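Local coordinates for protein AcrH (Aeromonas hydrophila, PDB 3WXX) that binds the translocator AopB as its chaperone, and so probably keeps it in a secretion-ready state before the type III translocon is assembled, at residues G74-A79 against A101-Q106; E109-E114 against T146-E151. The protein carries 1 engineered substitution. One frame throughout, in Å; residues are numbered along the deposited sequence.

Contact 1. Residues G74-A79 against A101-Q106; sequences GQFRLA and AECLLQ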
loop_
_atom_site.group_PDB
_atom_site.type_symbol
_atom_site.label_atom_id
_atom_site.label_comp_id
_atom_site.label_asym_id
_atom_site.label_seq_id
_atom_site.Cartn_x
_atom_site.Cartn_y
_atom_site.Cartn_z
ATOM N N GLY A 74 -15.401 -7.618 3.828
ATOM C CA GLY A 74 -16.064 -6.555 4.583
ATOM C C GLY A 74 -15.136 -5.591 5.306
ATOM O O GLY A 74 -15.607 -4.693 5.957
ATOM N N GLN A 75 -13.831 -5.737 5.135
ATOM C CA GLN A 75 -12.860 -4.809 5.685
ATOM C C GLN A 75 -12.700 -3.542 4.823
ATOM O O GLN A 75 -11.656 -3.309 4.209
ATOM C CB GLN A 75 -11.525 -5.557 5.841
ATOM C CG GLN A 75 -11.515 -6.490 7.031
ATOM C CD GLN A 75 -11.658 -5.738 8.361
ATOM O OE1 GLN A 75 -11.291 -4.558 8.482
ATOM N NE2 GLN A 75 -12.148 -6.429 9.378
ATOM N N PHE A 76 -13.728 -2.712 4.790
ATOM C CA PHE A 76 -13.798 -1.589 3.828
ATOM C C PHE A 76 -12.763 -0.500 4.016
ATOM O O PHE A 76 -12.268 0.082 3.051
ATOM C CB PHE A 76 -15.199 -0.951 3.849
ATOM C CG PHE A 76 -16.304 -1.938 3.560
ATOM C CD1 PHE A 76 -16.410 -2.531 2.312
ATOM C CD2 PHE A 76 -17.220 -2.279 4.539
ATOM C CE1 PHE A 76 -17.396 -3.450 2.055
ATOM C CE2 PHE A 76 -18.216 -3.198 4.282
ATOM C CZ PHE A 76 -18.302 -3.783 3.043
ATOM N N ARG A 77 -12.460 -0.203 5.262
ATOM C CA ARG A 77 -11.543 0.872 5.595
ATOM C C ARG A 77 -10.134 0.510 5.128
ATOM O O ARG A 77 -9.412 1.332 4.565
ATOM C CB ARG A 77 -11.564 1.085 7.113
ATOM C CG ARG A 77 -11.010 2.359 7.665
ATOM C CD ARG A 77 -11.599 3.613 7.036
ATOM N NE ARG A 77 -12.719 4.110 7.821
ATOM C CZ ARG A 77 -13.420 5.197 7.507
ATOM N NH1 ARG A 77 -13.125 5.890 6.402
ATOM N NH2 ARG A 77 -14.427 5.581 8.290
ATOM N N LEU A 78 -9.737 -0.725 5.426
ATOM C CA LEU A 78 -8.419 -1.231 5.072
ATOM C C LEU A 78 -8.276 -1.398 3.570
ATOM O O LEU A 78 -7.196 -1.269 3.031
ATOM C CB LEU A 78 -8.167 -2.578 5.746
ATOM C CG LEU A 78 -8.095 -2.647 7.286
ATOM C CD1 LEU A 78 -7.437 -3.941 7.763
ATOM C CD2 LEU A 78 -7.373 -1.450 7.891
ATOM N N ALA A 79 -9.385 -1.689 2.898
ATOM C CA ALA A 79 -9.404 -1.778 1.448
ATOM C C ALA A 79 -9.150 -0.427 0.795
ATOM O O ALA A 79 -8.378 -0.327 -0.168
ATOM C CB ALA A 79 -10.730 -2.342 1.002
ATOM N N ALA A 101 -14.599 3.970 -3.739
ATOM C CA ALA A 101 -15.876 4.669 -3.563
ATOM C C ALA A 101 -16.947 3.721 -3.031
ATOM O O ALA A 101 -17.704 4.075 -2.156
ATOM C CB ALA A 101 -16.322 5.312 -4.879
ATOM N N GLU A 102 -17.014 2.519 -3.588
ATOM C CA GLU A 102 -17.959 1.514 -3.137
ATOM C C GLU A 102 -17.767 1.292 -1.675
ATOM O O GLU A 102 -18.720 1.297 -0.913
ATOM C CB GLU A 102 -17.742 0.178 -3.826
ATOM C CG GLU A 102 -18.053 0.149 -5.311
ATOM C CD GLU A 102 -17.957 -1.262 -5.882
ATOM O OE1 GLU A 102 -17.063 -2.029 -5.435
ATOM O OE2 GLU A 102 -18.758 -1.591 -6.799
ATOM N N CYS A 103 -16.516 1.104 -1.290
ATOM C CA CYS A 103 -16.155 0.933 0.108
ATOM C C CYS A 103 -16.576 2.141 0.938
ATOM O O CYS A 103 -17.209 2.000 1.982
ATOM C CB CYS A 103 -14.655 0.676 0.217
ATOM S SG CYS A 103 -14.170 -0.959 -0.399
ATOM N N LEU A 104 -16.278 3.338 0.460
ATOM C CA LEU A 104 -16.690 4.581 1.169
ATOM C C LEU A 104 -18.184 4.698 1.376
ATOM O O LEU A 104 -18.629 5.038 2.452
ATOM C CB LEU A 104 -16.161 5.805 0.462
ATOM C CG LEU A 104 -14.636 5.950 0.631
ATOM C CD1 LEU A 104 -14.102 7.068 -0.238
ATOM C CD2 LEU A 104 -14.254 6.210 2.082
ATOM N N LEU A 105 -18.954 4.308 0.366
ATOM C CA LEU A 105 -20.418 4.339 0.430
ATOM C C LEU A 105 -20.943 3.392 1.477
ATOM O O LEU A 105 -21.897 3.709 2.155
ATOM C CB LEU A 105 -21.040 3.978 -0.941
ATOM C CG LEU A 105 -22.583 3.898 -1.007
ATOM C CD1 LEU A 105 -23.220 5.223 -0.606
ATOM C CD2 LEU A 105 -22.994 3.506 -2.398
ATOM N N GLN A 106 -20.352 2.207 1.566
ATOM C CA GLN A 106 -20.733 1.250 2.579
ATOM C C GLN A 106 -20.485 1.794 3.977
ATOM O O GLN A 106 -21.140 1.366 4.910
ATOM C CB GLN A 106 -19.973 -0.064 2.397
ATOM C CG GLN A 106 -20.464 -0.839 1.194
ATOM C CD GLN A 106 -21.880 -1.346 1.361
ATOM O OE1 GLN A 106 -22.719 -1.043 0.528
ATOM N NE2 GLN A 106 -22.168 -2.081 2.444
#
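Phe76 and Cys103 bring their CA atoms to 5.1 Å, the closest backbone pairing where the first turn of helix 76-89 meets the last turns of helix 95-106. No hydrogen bond spans the two segments, and the contact is carried by side chains around the Phe76 ring. Phe76 CG lies beside its own backbone N (chi1 -57°), on a CB that already points toward helix 95-106. Gln106 lays its aliphatic part over one face of the ring: Gln106 CB lies 4.0 Å from the Phe76 ring centroid and only 6° off the normal, a CH-pi contact, while Gln106 CG follows toward the CE1 and CZ side of the ring, 4.1 Å from Phe76 CZ. The opposite face is met by Gly74 O, displaced toward the rim. Cys103 approaches differently, its sulfur lying in the ring plane at the edge, 83° off the normal, with Cys103 SG 3.9 Å from Phe76 CD1; this is a sulfur-aromatic contact of the edge type. The same SG reaches Ala79 CB at 4.0 Å, and Cys103 CB lies 3.8 Å from Phe76 O. At the margin, Arg77 NH1 comes obliquely to 4.5 Å from Leu104 CD2, although the stronger partner of this guanidinium is Glu109. Before the helix, Gly74, at positive phi, is the C-prime residue of a Schellman motif closing helix 60-72, and Gln75, the N-cap residue whose NE2 bonds Met160 O of the AopB chain, starts the next helix. Such packing between successive helices is characteristic of the all-helical, tetratricopeptide-like fold of translocator chaperones.

Contact 2. Residues E109-E114 against T146-E151; sequences ELEGAE and TKKDME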
loop_
_atom_site.group_PDB
_atom_site.type_symbol
_atom_site.label_atom_id
_atom_site.label_comp_id
_atom_site.label_asym_id
_atom_site.label_seq_id
_atom_site.Cartn_x
_atom_site.Cartn_y
_atom_site.Cartn_z
ATOM N N GLU A 109 -19.498 7.343 4.060
ATOM C CA GLU A 109 -18.715 8.514 3.705
ATOM C C GLU A 109 -19.019 8.983 2.288
ATOM O O GLU A 109 -18.299 8.696 1.340
ATOM C CB GLU A 109 -17.231 8.295 3.981
ATOM C CG GLU A 109 -16.857 8.820 5.345
ATOM C CD GLU A 109 -15.717 8.059 5.973
ATOM O OE1 GLU A 109 -14.566 8.170 5.462
ATOM O OE2 GLU A 109 -15.988 7.359 6.974
ATOM N N LEU A 110 -20.084 9.767 2.187
ATOM C CA LEU A 110 -20.640 10.135 0.891
ATOM C C LEU A 110 -19.773 11.120 0.165
ATOM O O LEU A 110 -19.620 11.015 -1.036
ATOM C CB LEU A 110 -22.073 10.645 1.022
ATOM C CG LEU A 110 -23.004 9.693 1.817
ATOM C CD1 LEU A 110 -24.445 10.166 1.710
ATOM C CD2 LEU A 110 -22.905 8.218 1.421
ATOM N N GLU A 111 -19.137 12.019 0.881
ATOM C CA GLU A 111 -18.375 13.074 0.234
ATOM C C GLU A 111 -17.219 12.437 -0.500
ATOM O O GLU A 111 -16.854 12.864 -1.586
ATOM C CB GLU A 111 -17.863 14.123 1.227
ATOM C CG GLU A 111 -18.939 14.815 2.068
ATOM C CD GLU A 111 -19.576 13.912 3.145
ATOM O OE1 GLU A 111 -18.935 12.935 3.621
ATOM O OE2 GLU A 111 -20.750 14.176 3.512
ATOM N N GLY A 112 -16.624 11.425 0.111
ATOM C CA GLY A 112 -15.496 10.721 -0.502
ATOM C C GLY A 112 -15.901 9.650 -1.494
ATOM O O GLY A 112 -15.271 9.492 -2.533
ATOM N N ALA A 113 -16.974 8.929 -1.181
ATOM C CA ALA A 113 -17.630 8.102 -2.199
ATOM C C ALA A 113 -17.842 8.929 -3.478
ATOM O O ALA A 113 -17.540 8.465 -4.552
ATOM C CB ALA A 113 -18.953 7.531 -1.688
ATOM N N GLU A 114 -18.325 10.152 -3.347
ATOM C CA GLU A 114 -18.572 10.983 -4.512
ATOM C C GLU A 114 -17.302 11.235 -5.295
ATOM O O GLU A 114 -17.283 11.135 -6.534
ATOM C CB GLU A 114 -19.218 12.323 -4.145
ATOM C CG GLU A 114 -19.529 13.153 -5.391
ATOM C CD GLU A 114 -20.108 14.528 -5.101
ATOM O OE1 GLU A 114 -20.786 14.695 -4.072
ATOM O OE2 GLU A 114 -19.893 15.434 -5.932
ATOM N N THR A 146 -27.469 11.811 -4.759
ATOM C CA THR A 146 -28.858 11.842 -4.338
ATOM C C THR A 146 -29.009 11.368 -2.871
ATOM O O THR A 146 -29.763 11.941 -2.119
ATOM C CB THR A 146 -29.734 11.082 -5.391
ATOM O OG1 THR A 146 -29.875 11.908 -6.562
ATOM C CG2 THR A 146 -31.086 10.751 -4.887
ATOM N N LYS A 147 -28.275 10.330 -2.477
ATOM C CA LYS A 147 -28.239 9.857 -1.089
ATOM C C LYS A 147 -27.662 10.965 -0.188
ATOM O O LYS A 147 -28.053 11.123 0.970
ATOM C CB LYS A 147 -27.391 8.568 -1.032
ATOM C CG LYS A 147 -27.536 7.703 0.212
ATOM C CD LYS A 147 -27.255 6.221 -0.085
ATOM C CE LYS A 147 -28.527 5.363 -0.121
ATOM N NZ LYS A 147 -28.379 4.049 -0.822
ATOM N N LYS A 148 -26.762 11.755 -0.772
ATOM C CA LYS A 148 -26.122 12.908 -0.113
ATOM C C LYS A 148 -27.173 13.983 0.169
ATOM O O LYS A 148 -27.289 14.408 1.303
ATOM C CB LYS A 148 -24.965 13.463 -0.988
ATOM C CG LYS A 148 -24.159 14.662 -0.477
ATOM C CD LYS A 148 -23.996 14.730 1.041
ATOM C CE LYS A 148 -23.122 15.879 1.531
ATOM N NZ LYS A 148 -23.248 16.036 3.013
ATOM N N ASP A 149 -27.930 14.398 -0.859
ATOM C CA ASP A 149 -29.094 15.319 -0.726
ATOM C C ASP A 149 -30.182 14.913 0.274
ATOM O O ASP A 149 -30.832 15.789 0.821
ATOM C CB ASP A 149 -29.797 15.521 -2.081
ATOM C CG ASP A 149 -28.954 16.322 -3.098
ATOM O OD1 ASP A 149 -27.940 16.943 -2.716
ATOM O OD2 ASP A 149 -29.300 16.320 -4.299
HETATM N N MSE A 150 -30.423 13.616 0.480
HETATM C CA MSE A 150 -31.444 13.150 1.458
HETATM C C MSE A 150 -30.844 12.839 2.800
HETATM O O MSE A 150 -31.173 11.803 3.393
HETATM C CB MSE A 150 -32.261 11.910 1.057
HETATM C CG MSE A 150 -32.839 12.084 -0.345
HETATM SE SE MSE A 150 -34.770 12.545 -0.313
HETATM C CE MSE A 150 -35.474 11.027 0.741
ATOM N N GLU A 151 -30.012 13.727 3.340
ATOM C CA GLU A 151 -29.272 13.376 4.536
ATOM C C GLU A 151 -29.803 14.105 5.763
ATOM O O GLU A 151 -30.477 13.493 6.601
ATOM C CB GLU A 151 -27.778 13.602 4.342
ATOM C CG GLU A 151 -26.934 12.566 5.059
ATOM C CD GLU A 151 -25.439 12.785 4.870
ATOM O OE1 GLU A 151 -25.014 13.868 4.387
ATOM O OE2 GLU A 151 -24.680 11.863 5.210
#
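Glu111 and Lys148 cross at about a right angle and join at their charged ends, Lys148 NZ donating to Glu111 OE2 at 3.2 Å in a salt bridge. The carboxylate offers its anti lone pair, the one turned away from OE1. Glu111 is bent at chi2 (71°), and its carboxylate ends nearer the other helix than its CB direction alone would suggest. In Lys148 the anti chi1 (-180°) sets CG, a bend at chi2 follows, and the rest of the chain runs extended to NZ, which sits between two carboxylates. Its second acceptor is Glu151 OE1, 3.1 Å from Lys148 NZ and met nearly along the C-O axis; one ammonium group thus bridges both acids in a salt-bridge network. With Glu111 OE2 and Glu151 OE1 4.4 Å apart, the lysine charge would be expected to offset their mutual repulsion. Beside this polar cluster Leu110 supplies the apolar part: Leu110 CD1 faces the backbone of helix 131-149, 3.7 Å from Lys148 CA and 3.8 Å from Lys147 O. Leu110 CD1 also lies 3.9 Å from Glu151 OE2, and Lys147 adds its CG at 4.2 Å from Leu110 CD1. The contact therefore sets the first turn of helix 110-126 against the last turn of helix 131-149 and the C-terminal residues beyond it. Leu110 also touches Leu105 of helix 95-106, while Glu114 packs on Leu141, Val144 and Lys145, carrying the interface further into helix 131-149.

How the contacts relate
Following the chain from its N terminus, contact 1 closes first: the return through the rest of helix 76-89 and helix 95-106 brings 101-106 back against 74-79. Contact 2 opens only afterwards, when 146-151 returns to 109-114 after helices 110-126 and 131-149. The two closures are in series, neither nested nor crossing, with centres about 14 Å apart. They meet at the turn between helices 95-106 and 110-126, where Arg77 NH2 forms a salt bridge with Glu109 OE2 at 2.7 Å and Leu104 O probably accepts a hydrogen bond from Glu109 N. Ala101 and Leu104 pack against Ala113 and Gly112, so four consecutive helices are tied into one continuous C-terminal stack.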